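Local coordinates for riboflavin kinase, putative (Trypanosoma brucei, PDB 3BNW), which probably catalyses the ATP-dependent phosphorylation of riboflavin to FMN, the step that makes the flavin cofactor, at residues Q16-R21 / E50-Y55; N57-G62 / E123-G128; P81-I86 / E100-H105. All coordinates share one frame; numbering follows the deposited sequence.

Interaction 1 of 3, residues Q16-R21 / E50-Y55; sequences QPFFLR and ECLQPY
Phe18 holds CG in the crowded position between its own backbone N and carbonyl carbon (chi1 66°), while Tyr55 sets CG anti to its carbonyl carbon (chi1 -53°). Both residues start toward the opposite segment, and the two side chains slide past each other in opposite directions. Phe18 CE2 lies over the centre of the Tyr55 ring, 3.5 Å above its plane. The planes are inclined at 49°, so the pair is oblique, and Phe18 CD2 approaches Tyr55 CZ to 3.4 Å. Pro54 CB lies over the other face of the tyrosine, nearer its rim, and Phe15 meets the same ring edge-to-face.

Strand 18-25 belongs to the antiparallel barrel characteristic of riboflavin kinases, and the C-terminal part of helix 46-52 and the 3-10 segment 53-55 pack against it.

The tyrosine hydroxyl is the polar end of the contact. Tyr55 OH donates to Gln16 O across a short 2.5 Å, with the acceptor near the plane of the ring and the donor moderately tilted from the carbonyl plane. Gln16 CB also packs on Tyr55 OH, at 3.3 Å. The Gln16 chain is bent at its second torsion, and NE2 bonds to Pro17 O at 2.6 Å, lying on a lone pair in that carbonyl's plane; Leu178 O is a further partner of NE2.

Leu52 supplies the aliphatic surface: its CD2 sits 3.7 Å from Phe18 CZ, with the two side chains crossing at about a right angle. Leu20 CD2 reaches the same methyl, Leu52 CD2, at 4.1 Å, and Phe175 of strand 174-177 stacks on the Phe18 ring.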
ATOM      1  N   GLN A  16      -4.680   4.435  13.109  1.00 26.78           N
ATOM      2  CA  GLN A  16      -5.333   5.520  12.380  1.00 26.46           C
ATOM      3  C   GLN A  16      -5.257   5.280  10.866  1.00 25.82           C
ATOM      4  O   GLN A  16      -4.167   5.320  10.290  1.00 25.66           O
ATOM      5  CB  GLN A  16      -4.680   6.860  12.751  1.00 26.72           C
ATOM      6  CG  GLN A  16      -5.074   8.047  11.861  1.00 27.48           C
ATOM      7  CD  GLN A  16      -6.556   8.402  11.947  1.00 27.28           C
ATOM      8  OE1 GLN A  16      -7.058   8.768  13.013  1.00 27.27           O
ATOM      9  NE2 GLN A  16      -7.254   8.307  10.821  1.00 24.87           N
ATOM     10  N   PRO A  17      -6.410   5.028  10.212  1.00 25.59           N
ATOM     11  CA  PRO A  17      -6.376   4.863   8.762  1.00 25.12           C
ATOM     12  C   PRO A  17      -6.097   6.181   8.060  1.00 24.69           C
ATOM     13  O   PRO A  17      -6.358   7.246   8.615  1.00 24.58           O
ATOM     14  CB  PRO A  17      -7.791   4.368   8.418  1.00 24.96           C
ATOM     15  CG  PRO A  17      -8.418   4.004   9.691  1.00 25.42           C
ATOM     16  CD  PRO A  17      -7.782   4.880  10.722  1.00 25.93           C
ATOM     17  N   PHE A  18      -5.569   6.102   6.846  1.00 24.32           N
ATOM     18  CA  PHE A  18      -5.224   7.293   6.091  1.00 24.15           C
ATOM     19  C   PHE A  18      -5.272   7.043   4.596  1.00 23.95           C
ATOM     20  O   PHE A  18      -5.499   5.923   4.141  1.00 23.79           O
ATOM     21  CB  PHE A  18      -3.836   7.806   6.499  1.00 24.30           C
ATOM     22  CG  PHE A  18      -2.708   6.870   6.148  1.00 24.04           C
ATOM     23  CD1 PHE A  18      -2.116   6.913   4.891  1.00 24.36           C
ATOM     24  CD2 PHE A  18      -2.232   5.959   7.078  1.00 23.33           C
ATOM     25  CE1 PHE A  18      -1.082   6.056   4.560  1.00 24.51           C
ATOM     26  CE2 PHE A  18      -1.194   5.102   6.759  1.00 24.72           C
ATOM     27  CZ  PHE A  18      -0.616   5.149   5.494  1.00 24.90           C
ATOM     28  N   PHE A  19      -5.062   8.120   3.847  1.00 24.22           N
ATOM     29  CA  PHE A  19      -5.030   8.103   2.394  1.00 24.09           C
ATOM     30  C   PHE A  19      -3.659   8.597   1.946  1.00 24.06           C
ATOM     31  O   PHE A  19      -3.082   9.487   2.573  1.00 23.84           O
ATOM     32  CB  PHE A  19      -6.138   9.015   1.856  1.00 23.84           C
ATOM     33  CG  PHE A  19      -6.109   9.204   0.363  1.00 23.75           C
ATOM     34  CD1 PHE A  19      -5.608  10.378  -0.191  1.00 23.65           C
ATOM     35  CD2 PHE A  19      -6.593   8.217  -0.486  1.00 22.85           C
ATOM     36  CE1 PHE A  19      -5.585  10.560  -1.567  1.00 23.68           C
ATOM     37  CE2 PHE A  19      -6.574   8.389  -1.859  1.00 23.25           C
ATOM     38  CZ  PHE A  19      -6.067   9.564  -2.402  1.00 23.54           C
ATOM     39  N   LEU A  20      -3.136   8.014   0.872  1.00 24.19           N
ATOM     40  CA  LEU A  20      -1.829   8.404   0.352  1.00 24.22           C
ATOM     41  C   LEU A  20      -1.849   8.369  -1.161  1.00 23.91           C
ATOM     42  O   LEU A  20      -2.278   7.380  -1.757  1.00 24.39           O
ATOM     43  CB  LEU A  20      -0.737   7.476   0.900  1.00 24.21           C
ATOM     44  CG  LEU A  20       0.727   7.769   0.540  1.00 24.43           C
ATOM     45  CD1 LEU A  20       1.114   9.216   0.826  1.00 23.86           C
ATOM     46  CD2 LEU A  20       1.666   6.811   1.292  1.00 24.74           C
ATOM     47  N   ARG A  21      -1.402   9.458  -1.780  1.00 23.67           N
ATOM     48  CA  ARG A  21      -1.326   9.550  -3.240  1.00 23.48           C
ATOM     49  C   ARG A  21       0.093   9.937  -3.630  1.00 23.50           C
ATOM     50  O   ARG A  21       0.651  10.882  -3.072  1.00 23.67           O
ATOM     51  CB  ARG A  21      -2.320  10.592  -3.775  1.00 23.37           C
ATOM     52  CG  ARG A  21      -2.257  10.795  -5.298  1.00 23.61           C
ATOM     53  CD  ARG A  21      -3.299  11.798  -5.801  1.00 23.13           C
ATOM     54  NE  ARG A  21      -3.179  13.109  -5.150  1.00 22.25           N
ATOM     55  CZ  ARG A  21      -4.075  13.650  -4.323  1.00 21.61           C
ATOM     56  NH1 ARG A  21      -5.206  13.021  -4.023  1.00 21.62           N
ATOM     57  NH2 ARG A  21      -3.843  14.846  -3.796  1.00 21.65           N
ATOM     58  N   GLU A  50       6.793  12.706   7.242  1.00 30.10           N
ATOM     59  CA  GLU A  50       6.457  13.036   8.630  1.00 30.20           C
ATOM     60  C   GLU A  50       5.104  12.451   9.028  1.00 29.96           C
ATOM     61  O   GLU A  50       4.949  11.923  10.128  1.00 30.33           O
ATOM     62  CB  GLU A  50       6.444  14.554   8.842  1.00 30.19           C
ATOM     63  CG  GLU A  50       6.384  14.972  10.314  1.00 30.64           C
ATOM     64  CD  GLU A  50       6.275  16.481  10.511  1.00 30.84           C
ATOM     65  OE1 GLU A  50       5.681  17.166   9.651  1.00 31.31           O
ATOM     66  OE2 GLU A  50       6.773  16.980  11.544  1.00 31.84           O
ATOM     67  N   CYS A  51       4.126  12.561   8.137  1.00 29.63           N
ATOM     68  CA  CYS A  51       2.805  11.976   8.362  1.00 29.53           C
ATOM     69  C   CYS A  51       2.862  10.460   8.559  1.00 29.16           C
ATOM     70  O   CYS A  51       2.093   9.904   9.341  1.00 29.44           O
ATOM     71  CB  CYS A  51       1.878  12.294   7.185  1.00 29.84           C
ATOM     72  SG  CYS A  51       1.277  13.992   7.150  1.00 30.72           S
ATOM     73  N   LEU A  52       3.774   9.804   7.846  1.00 28.47           N
ATOM     74  CA  LEU A  52       3.877   8.344   7.865  1.00 27.88           C
ATOM     75  C   LEU A  52       4.643   7.786   9.071  1.00 27.71           C
ATOM     76  O   LEU A  52       4.611   6.580   9.319  1.00 27.37           O
ATOM     77  CB  LEU A  52       4.523   7.846   6.570  1.00 27.36           C
ATOM     78  CG  LEU A  52       3.711   8.111   5.303  1.00 26.48           C
ATOM     79  CD1 LEU A  52       4.565   7.904   4.067  1.00 25.07           C
ATOM     80  CD2 LEU A  52       2.469   7.239   5.267  1.00 25.66           C
ATOM     81  N   GLN A  53       5.309   8.657   9.826  1.00 27.75           N
ATOM     82  CA  GLN A  53       6.142   8.220  10.949  1.00 28.09           C
ATOM     83  C   GLN A  53       5.450   7.248  11.915  1.00 28.33           C
ATOM     84  O   GLN A  53       6.055   6.260  12.317  1.00 28.82           O
ATOM     85  CB  GLN A  53       6.707   9.426  11.714  1.00 28.05           C
ATOM     86  CG  GLN A  53       7.816  10.181  10.974  1.00 28.67           C
ATOM     87  CD  GLN A  53       9.045   9.318  10.672  1.00 29.93           C
ATOM     88  OE1 GLN A  53       9.497   9.240   9.527  1.00 30.69           O
ATOM     89  NE2 GLN A  53       9.581   8.663  11.699  1.00 29.28           N
ATOM     90  N   PRO A  54       4.173   7.496  12.268  1.00 28.61           N
ATOM     91  CA  PRO A  54       3.500   6.559  13.179  1.00 28.50           C
ATOM     92  C   PRO A  54       3.255   5.157  12.608  1.00 28.48           C
ATOM     93  O   PRO A  54       2.761   4.292  13.328  1.00 28.53           O
ATOM     94  CB  PRO A  54       2.149   7.243  13.460  1.00 28.28           C
ATOM     95  CG  PRO A  54       2.290   8.640  12.977  1.00 28.28           C
ATOM     96  CD  PRO A  54       3.282   8.604  11.878  1.00 28.64           C
ATOM     97  N   TYR A  55       3.582   4.944  11.336  1.00 28.67           N
ATOM     98  CA  TYR A  55       3.312   3.683  10.655  1.00 28.96           C
ATOM     99  C   TYR A  55       4.587   2.933  10.253  1.00 28.69           C
ATOM    100  O   TYR A  55       4.510   1.899   9.592  1.00 28.89           O
ATOM    101  CB  TYR A  55       2.457   3.952   9.413  1.00 29.40           C
ATOM    102  CG  TYR A  55       1.206   4.739   9.719  1.00 29.96           C
ATOM    103  CD1 TYR A  55       1.149   6.108   9.486  1.00 31.19           C
ATOM    104  CD2 TYR A  55       0.093   4.123  10.274  1.00 30.37           C
ATOM    105  CE1 TYR A  55       0.009   6.843   9.778  1.00 30.95           C
ATOM    106  CE2 TYR A  55      -1.050   4.846  10.574  1.00 31.35           C
ATOM    107  CZ  TYR A  55      -1.087   6.206  10.318  1.00 31.04           C
ATOM    108  OH  TYR A  55      -2.217   6.930  10.604  1.00 30.94           O
TER

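Interaction 2 of 3, residues N57-G62 / E123-G128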
ATOM      1  N   ASN A  57       7.961   0.606  10.364  1.00 25.74           N
ATOM      2  CA  ASN A  57       8.282  -0.728  10.890  1.00 24.73           C
ATOM      3  C   ASN A  57       7.087  -1.676  10.798  1.00 24.28           C
ATOM      4  O   ASN A  57       6.984  -2.619  11.572  1.00 24.01           O
ATOM      5  CB  ASN A  57       8.822  -0.651  12.333  1.00 24.45           C
ATOM      6  CG  ASN A  57       9.651  -1.871  12.731  1.00 23.55           C
ATOM      7  OD1 ASN A  57       9.518  -2.383  13.841  1.00 21.67           O
ATOM      8  ND2 ASN A  57      10.514  -2.331  11.833  1.00 22.62           N
ATOM      9  N   LEU A  58       6.203  -1.434   9.830  1.00 24.10           N
ATOM     10  CA  LEU A  58       4.961  -2.204   9.694  1.00 23.60           C
ATOM     11  C   LEU A  58       4.684  -2.666   8.276  1.00 22.72           C
ATOM     12  O   LEU A  58       5.069  -2.008   7.308  1.00 22.45           O
ATOM     13  CB  LEU A  58       3.760  -1.360  10.127  1.00 23.71           C
ATOM     14  CG  LEU A  58       3.743  -0.795  11.536  1.00 24.25           C
ATOM     15  CD1 LEU A  58       2.515   0.115  11.688  1.00 25.02           C
ATOM     16  CD2 LEU A  58       3.752  -1.908  12.583  1.00 23.55           C
ATOM     17  N   VAL A  59       3.991  -3.800   8.177  1.00 22.46           N
ATOM     18  CA  VAL A  59       3.314  -4.217   6.950  1.00 21.89           C
ATOM     19  C   VAL A  59       1.831  -3.899   7.129  1.00 22.26           C
ATOM     20  O   VAL A  59       1.207  -4.346   8.101  1.00 22.61           O
ATOM     21  CB  VAL A  59       3.451  -5.725   6.677  1.00 21.73           C
ATOM     22  CG1 VAL A  59       2.695  -6.097   5.401  1.00 19.86           C
ATOM     23  CG2 VAL A  59       4.916  -6.127   6.586  1.00 20.20           C
ATOM     24  N   VAL A  60       1.277  -3.120   6.202  1.00 22.14           N
ATOM     25  CA  VAL A  60      -0.108  -2.656   6.299  1.00 21.73           C
ATOM     26  C   VAL A  60      -0.910  -3.141   5.102  1.00 21.48           C
ATOM     27  O   VAL A  60      -0.348  -3.679   4.161  1.00 20.82           O
ATOM     28  CB  VAL A  60      -0.199  -1.108   6.392  1.00 21.45           C
ATOM     29  CG1 VAL A  60       0.528  -0.613   7.636  1.00 21.78           C
ATOM     30  CG2 VAL A  60       0.343  -0.444   5.131  1.00 19.52           C
ATOM     31  N   TYR A  61      -2.225  -2.936   5.155  1.00 21.39           N
ATOM     32  CA  TYR A  61      -3.126  -3.396   4.115  1.00 20.97           C
ATOM     33  C   TYR A  61      -4.259  -2.408   3.863  1.00 20.81           C
ATOM     34  O   TYR A  61      -4.529  -1.530   4.682  1.00 21.06           O
ATOM     35  CB  TYR A  61      -3.692  -4.769   4.493  1.00 21.10           C
ATOM     36  CG  TYR A  61      -4.591  -4.773   5.712  1.00 21.04           C
ATOM     37  CD1 TYR A  61      -5.967  -4.587   5.586  1.00 21.94           C
ATOM     38  CD2 TYR A  61      -4.075  -4.966   6.985  1.00 20.77           C
ATOM     39  CE1 TYR A  61      -6.799  -4.587   6.695  1.00 21.32           C
ATOM     40  CE2 TYR A  61      -4.902  -4.973   8.099  1.00 21.05           C
ATOM     41  CZ  TYR A  61      -6.267  -4.781   7.947  1.00 20.88           C
ATOM     42  OH  TYR A  61      -7.102  -4.783   9.046  1.00 20.79           O
ATOM     43  N   GLY A  62      -4.927  -2.563   2.723  1.00 20.63           N
ATOM     44  CA  GLY A  62      -6.074  -1.723   2.384  1.00 20.19           C
ATOM     45  C   GLY A  62      -6.441  -1.812   0.919  1.00 19.88           C
ATOM     46  O   GLY A  62      -6.158  -2.808   0.264  1.00 19.36           O
ATOM     47  N   GLU A 123      -3.024  -2.789  10.082  1.00 24.27           N
ATOM     48  CA  GLU A 123      -1.679  -3.342  10.173  1.00 24.00           C
ATOM     49  C   GLU A 123      -1.684  -4.861  10.341  1.00 23.94           C
ATOM     50  O   GLU A 123      -2.518  -5.414  11.058  1.00 23.52           O
ATOM     51  CB  GLU A 123      -0.935  -2.689  11.333  1.00 24.08           C
ATOM     52  CG  GLU A 123      -1.549  -2.921  12.709  1.00 23.49           C
ATOM     53  CD  GLU A 123      -1.019  -1.957  13.733  1.00 24.16           C
ATOM     54  OE1 GLU A 123      -0.052  -1.238  13.414  1.00 23.95           O
ATOM     55  OE2 GLU A 123      -1.571  -1.904  14.855  1.00 25.97           O
ATOM     56  N   ILE A 124      -0.741  -5.523   9.675  1.00 24.12           N
ATOM     57  CA  ILE A 124      -0.634  -6.982   9.708  1.00 24.28           C
ATOM     58  C   ILE A 124       0.366  -7.420  10.778  1.00 24.56           C
ATOM     59  O   ILE A 124       0.054  -8.243  11.642  1.00 25.08           O
ATOM     60  CB  ILE A 124      -0.193  -7.540   8.335  1.00 24.36           C
ATOM     61  CG1 ILE A 124      -1.175  -7.093   7.238  1.00 24.29           C
ATOM     62  CG2 ILE A 124      -0.076  -9.059   8.390  1.00 23.87           C
ATOM     63  CD1 ILE A 124      -0.921  -7.696   5.867  1.00 23.71           C
ATOM     64  N   ARG A 125       1.562  -6.841  10.718  1.00 24.25           N
ATOM     65  CA  ARG A 125       2.667  -7.218  11.587  1.00 23.70           C
ATOM     66  C   ARG A 125       3.778  -6.188  11.420  1.00 24.05           C
ATOM     67  O   ARG A 125       3.693  -5.318  10.551  1.00 23.39           O
ATOM     68  CB  ARG A 125       3.196  -8.584  11.165  1.00 23.90           C
ATOM     69  CG  ARG A 125       3.682  -8.591   9.722  1.00 23.14           C
ATOM     70  CD  ARG A 125       3.873  -9.959   9.164  1.00 22.95           C
ATOM     71  NE  ARG A 125       4.346  -9.900   7.778  1.00 23.07           N
ATOM     72  CZ  ARG A 125       5.616  -9.690   7.423  1.00 22.80           C
ATOM     73  NH1 ARG A 125       6.548  -9.470   8.339  1.00 23.60           N
ATOM     74  NH2 ARG A 125       5.957  -9.674   6.139  1.00 21.47           N
ATOM     75  N   SER A 126       4.826  -6.306  12.232  1.00 24.65           N
ATOM     76  CA  SER A 126       6.068  -5.574  11.986  1.00 25.11           C
ATOM     77  C   SER A 126       6.816  -6.230  10.830  1.00 25.70           C
ATOM     78  O   SER A 126       6.609  -7.403  10.531  1.00 25.43           O
ATOM     79  CB  SER A 126       6.963  -5.548  13.223  1.00 24.98           C
ATOM     80  OG  SER A 126       7.343  -6.852  13.597  1.00 25.39           O
ATOM     81  N   MET A 127       7.689  -5.461  10.190  1.00 26.50           N
ATOM     82  CA  MET A 127       8.454  -5.948   9.050  1.00 27.07           C
ATOM     83  C   MET A 127       9.346  -7.127   9.416  1.00 27.21           C
ATOM     84  O   MET A 127       9.514  -8.048   8.617  1.00 27.32           O
ATOM     85  CB  MET A 127       9.282  -4.816   8.440  1.00 27.13           C
ATOM     86  CG  MET A 127       8.436  -3.850   7.613  1.00 27.72           C
ATOM     87  SD  MET A 127       9.346  -2.436   6.974  1.00 27.85           S
ATOM     88  CE  MET A 127      10.835  -3.205   6.358  1.00 30.18           C
ATOM     89  N   GLY A 128       9.921  -7.085  10.619  1.00 27.72           N
ATOM     90  CA  GLY A 128      10.671  -8.218  11.174  1.00 27.79           C
ATOM     91  C   GLY A 128      11.774  -8.771  10.285  1.00 27.97           C
ATOM     92  O   GLY A 128      12.391  -8.041   9.511  1.00 27.60           O
TER
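Val59 and Ile124 anchor the tight part of this antiparallel pairing, where the axes of strands 58-62 and 123-126 approach to 4.5 Å. Val59 N donates to Arg125 O, and Ile124 N returns a bond to Val59 O; each is 2.8 Å long and nearly straight. Around them the side chains close in. Ile124 CG1 lies 3.6 Å from Tyr61 CD2, and its CD1 reaches Val59 CG1. Val59 CG2, anti to the carbonyl carbon and beside the backbone N, sits over the centre of the Arg125 guanidinium, 3.7 Å above its plane. This lays an aliphatic group on the flat face of the cation, while Arg125 NE makes a salt bridge to Asp143 of helix 133-151 and NH1 adds a weak bond to Met127 O. Tyr61 OH is held by Gln11.

Toward Asn57, which is exposed, the contact slackens. Met127 N reaches Asn57 O over 3.2 Å with a bent N-H...O angle of 149°, the donor standing well above the carbonyl plane. Ser126 CA makes a CA-H...O contact to that same oxygen, Asn57 O, at 3.1 Å. Leu58 points away overall, yet its CD1 touches Glu123 OE1 at 3.4 Å, apolar methyl against carboxylate.

Val59 pairs with Arg125 but Val60 with Glu123, a one-residue slip that makes a beta bulge. Asn57, at positive phi, and Leu58 both face Ile86 in a G1 bulge, so the pairing of strand 58-69 is irregular toward both neighbours in the barrel: the extra residue is Ile124 on one side and falls at Asn57-Leu58 on the other.

Interaction 3 of 3, residues P81-I86 / E100-H105; sequences PFAASI and EPYFLH
Phe82 and Phe103 form a non-hydrogen-bonded pair, their side chains on the face of the sheet that also carries Ala84 and Pro101. Phe82 meets Phe103 through CB, which lies 4.1 Å from Phe103 CD1, while the Phe82 side chain also packs on Ile118 and Val120 of strand 115-126. Beside them Ala84 CB packs on Pro101 CB at 4.3 Å. Farther along, Leu104 CD2 touches Pro81 CB at 3.7 Å, and Leu104 CD1 reaches Phe82 CA.

A regular backbone ladder accompanies this packing: Ala83 and Tyr102 exchange two bonds, as do Ser85 and Glu100, and Leu104 N closes the end on Pro81 O at 2.9 Å.

On the opposite face the chemistry turns polar. Tyr102 has a first torsion of -35°, which keeps CG beside its backbone N, and the ring runs on to Ser85. Ser85 OG approaches Tyr102 OH at 2.7 Å, near the ring plane, with the proton arrangement between the hydroxyls unsettled. Tyr102 OH donates to Glu100 OE2 at 2.5 Å on the anti side of the carboxylate, while Glu100 O lies 3.4 Å above the ring plane, toward the rim.

The two strands form a hairpin. Strand 58-69 bonds along the other edge of 81-86, Phe103 abuts Val116 of strand 115-126, and Leu104 packs on Val144, Thr147 and Arg148 of helix 133-151.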
ATOM      1  N   PRO A  81      -7.152  -4.981  -3.579  1.00 28.82           N
ATOM      2  CA  PRO A  81      -6.490  -5.194  -2.287  1.00 28.94           C
ATOM      3  C   PRO A  81      -4.971  -4.997  -2.397  1.00 29.07           C
ATOM      4  O   PRO A  81      -4.391  -5.213  -3.463  1.00 29.14           O
ATOM      5  CB  PRO A  81      -6.814  -6.660  -1.949  1.00 28.75           C
ATOM      6  CG  PRO A  81      -7.946  -7.041  -2.831  1.00 29.02           C
ATOM      7  CD  PRO A  81      -7.826  -6.200  -4.063  1.00 28.86           C
ATOM      8  N   PHE A  82      -4.337  -4.576  -1.313  1.00 29.34           N
ATOM      9  CA  PHE A  82      -2.890  -4.420  -1.303  1.00 29.81           C
ATOM     10  C   PHE A  82      -2.356  -4.574   0.108  1.00 29.88           C
ATOM     11  O   PHE A  82      -3.067  -4.318   1.079  1.00 29.55           O
ATOM     12  CB  PHE A  82      -2.475  -3.052  -1.865  1.00 30.07           C
ATOM     13  CG  PHE A  82      -2.495  -1.955  -0.846  1.00 30.81           C
ATOM     14  CD1 PHE A  82      -3.645  -1.213  -0.629  1.00 31.44           C
ATOM     15  CD2 PHE A  82      -1.372  -1.678  -0.082  1.00 30.74           C
ATOM     16  CE1 PHE A  82      -3.670  -0.213   0.329  1.00 31.58           C
ATOM     17  CE2 PHE A  82      -1.392  -0.682   0.873  1.00 30.32           C
ATOM     18  CZ  PHE A  82      -2.540   0.051   1.080  1.00 30.70           C
ATOM     19  N   ALA A  83      -1.105  -5.021   0.202  1.00 30.23           N
ATOM     20  CA  ALA A  83      -0.320  -4.926   1.425  1.00 30.21           C
ATOM     21  C   ALA A  83       0.856  -4.015   1.111  1.00 30.57           C
ATOM     22  O   ALA A  83       1.155  -3.772  -0.063  1.00 31.08           O
ATOM     23  CB  ALA A  83       0.154  -6.288   1.864  1.00 30.11           C
ATOM     24  N   ALA A  84       1.522  -3.501   2.138  1.00 30.94           N
ATOM     25  CA  ALA A  84       2.629  -2.568   1.922  1.00 31.13           C
ATOM     26  C   ALA A  84       3.540  -2.501   3.124  1.00 31.50           C
ATOM     27  O   ALA A  84       3.080  -2.610   4.262  1.00 31.52           O
ATOM     28  CB  ALA A  84       2.090  -1.169   1.607  1.00 30.91           C
ATOM     29  N   SER A  85       4.830  -2.300   2.868  1.00 31.88           N
ATOM     30  CA  SER A  85       5.809  -2.120   3.936  1.00 32.28           C
ATOM     31  C   SER A  85       6.170  -0.646   4.063  1.00 32.87           C
ATOM     32  O   SER A  85       6.481   0.006   3.064  1.00 32.73           O
ATOM     33  CB  SER A  85       7.070  -2.935   3.652  1.00 32.14           C
ATOM     34  OG  SER A  85       6.762  -4.310   3.512  1.00 32.18           O
ATOM     35  N   ILE A  86       6.120  -0.130   5.292  1.00 33.68           N
ATOM     36  CA  ILE A  86       6.548   1.236   5.597  1.00 34.27           C
ATOM     37  C   ILE A  86       7.763   1.191   6.522  1.00 34.80           C
ATOM     38  O   ILE A  86       7.640   0.828   7.696  1.00 34.45           O
ATOM     39  CB  ILE A  86       5.416   2.066   6.263  1.00 34.25           C
ATOM     40  CG1 ILE A  86       4.252   2.275   5.291  1.00 35.01           C
ATOM     41  CG2 ILE A  86       5.936   3.427   6.731  1.00 33.63           C
ATOM     42  CD1 ILE A  86       3.237   1.161   5.294  1.00 36.18           C
ATOM     43  N   GLU A 100       6.437   0.790   0.286  1.00 28.67           N
ATOM     44  CA  GLU A 100       6.638  -0.241  -0.720  1.00 29.36           C
ATOM     45  C   GLU A 100       5.369  -1.079  -0.832  1.00 29.44           C
ATOM     46  O   GLU A 100       5.151  -1.973  -0.016  1.00 29.40           O
ATOM     47  CB  GLU A 100       7.835  -1.108  -0.325  1.00 29.40           C
ATOM     48  CG  GLU A 100       8.352  -2.007  -1.425  1.00 30.28           C
ATOM     49  CD  GLU A 100       9.534  -2.842  -0.977  1.00 30.59           C
ATOM     50  OE1 GLU A 100      10.617  -2.704  -1.578  1.00 32.53           O
ATOM     51  OE2 GLU A 100       9.390  -3.630  -0.015  1.00 31.92           O
ATOM     52  N   PRO A 101       4.521  -0.789  -1.841  1.00 30.16           N
ATOM     53  CA  PRO A 101       3.227  -1.452  -1.932  1.00 30.48           C
ATOM     54  C   PRO A 101       3.268  -2.737  -2.764  1.00 31.12           C
ATOM     55  O   PRO A 101       4.054  -2.848  -3.714  1.00 30.66           O
ATOM     56  CB  PRO A 101       2.350  -0.396  -2.615  1.00 30.51           C
ATOM     57  CG  PRO A 101       3.305   0.438  -3.436  1.00 30.06           C
ATOM     58  CD  PRO A 101       4.713   0.160  -2.957  1.00 30.07           C
ATOM     59  N   TYR A 102       2.414  -3.692  -2.396  1.00 31.64           N
ATOM     60  CA  TYR A 102       2.291  -4.956  -3.114  1.00 31.78           C
ATOM     61  C   TYR A 102       0.821  -5.209  -3.443  1.00 31.80           C
ATOM     62  O   TYR A 102       0.075  -5.755  -2.626  1.00 31.73           O
ATOM     63  CB  TYR A 102       2.855  -6.122  -2.284  1.00 31.89           C
ATOM     64  CG  TYR A 102       4.065  -5.780  -1.441  1.00 31.92           C
ATOM     65  CD1 TYR A 102       5.281  -5.449  -2.031  1.00 31.88           C
ATOM     66  CD2 TYR A 102       3.995  -5.807  -0.054  1.00 31.78           C
ATOM     67  CE1 TYR A 102       6.389  -5.136  -1.260  1.00 31.59           C
ATOM     68  CE2 TYR A 102       5.100  -5.502   0.724  1.00 31.92           C
ATOM     69  CZ  TYR A 102       6.292  -5.164   0.116  1.00 31.74           C
ATOM     70  OH  TYR A 102       7.387  -4.863   0.894  1.00 32.53           O
ATOM     71  N   PHE A 103       0.410  -4.806  -4.640  1.00 31.91           N
ATOM     72  CA  PHE A 103      -0.964  -5.017  -5.083  1.00 32.08           C
ATOM     73  C   PHE A 103      -1.271  -6.502  -5.220  1.00 31.77           C
ATOM     74  O   PHE A 103      -0.533  -7.232  -5.887  1.00 31.32           O
ATOM     75  CB  PHE A 103      -1.230  -4.311  -6.421  1.00 32.56           C
ATOM     76  CG  PHE A 103      -1.575  -2.861  -6.279  1.00 33.29           C
ATOM     77  CD1 PHE A 103      -2.861  -2.481  -5.928  1.00 33.65           C
ATOM     78  CD2 PHE A 103      -0.618  -1.875  -6.480  1.00 34.23           C
ATOM     79  CE1 PHE A 103      -3.194  -1.144  -5.779  1.00 33.93           C
ATOM     80  CE2 PHE A 103      -0.944  -0.529  -6.336  1.00 34.61           C
ATOM     81  CZ  PHE A 103      -2.239  -0.165  -5.986  1.00 34.02           C
ATOM     82  N   LEU A 104      -2.366  -6.937  -4.598  1.00 31.55           N
ATOM     83  CA  LEU A 104      -2.879  -8.293  -4.788  1.00 31.49           C
ATOM     84  C   LEU A 104      -3.617  -8.360  -6.125  1.00 31.38           C
ATOM     85  O   LEU A 104      -4.823  -8.602  -6.181  1.00 31.38           O
ATOM     86  CB  LEU A 104      -3.797  -8.706  -3.634  1.00 31.41           C
ATOM     87  CG  LEU A 104      -3.136  -9.074  -2.301  1.00 32.07           C
ATOM     88  CD1 LEU A 104      -2.022  -8.111  -1.911  1.00 32.80           C
ATOM     89  CD2 LEU A 104      -4.190  -9.150  -1.205  1.00 31.64           C
ATOM     90  N   HIS A 105      -2.866  -8.135  -7.199  1.00 31.43           N
ATOM     91  CA  HIS A 105      -3.399  -8.137  -8.558  1.00 31.31           C
ATOM     92  C   HIS A 105      -2.270  -8.332  -9.574  1.00 31.48           C
ATOM     93  O   HIS A 105      -1.158  -7.828  -9.389  1.00 31.47           O
ATOM     94  CB  HIS A 105      -4.140  -6.832  -8.845  1.00 31.04           C
ATOM     95  CG  HIS A 105      -4.659  -6.735 -10.245  1.00 29.68           C
ATOM     96  ND1 HIS A 105      -5.723  -7.483 -10.695  1.00 28.78           N
ATOM     97  CD2 HIS A 105      -4.252  -5.986 -11.298  1.00 29.16           C
ATOM     98  CE1 HIS A 105      -5.951  -7.199 -11.966  1.00 30.06           C
ATOM     99  NE2 HIS A 105      -5.073  -6.292 -12.355  1.00 29.40           N
TER

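In the fold
All three contacts reach one curled antiparallel sheet but play different parts in it. Interaction 1 is the buried one, placing the end of a helix and the 3-10 segment that follows on a strand through aromatic and leucine packing, with a single hydrogen bond between its segments. Interactions 2 and 3 are partly buried strand pairings. In interaction 2 the ladder is broken by a bulge; in interaction 3, whose centre lies about 4 Å from that of the chain, it is regular. They share a boundary: segments 57-62 and 81-86 are sheet neighbours, and interaction 3 is nested in the loop that interaction 2 closes. Ile86 also packs on Tyr55 and Leu52, tying interaction 1 to the hairpin.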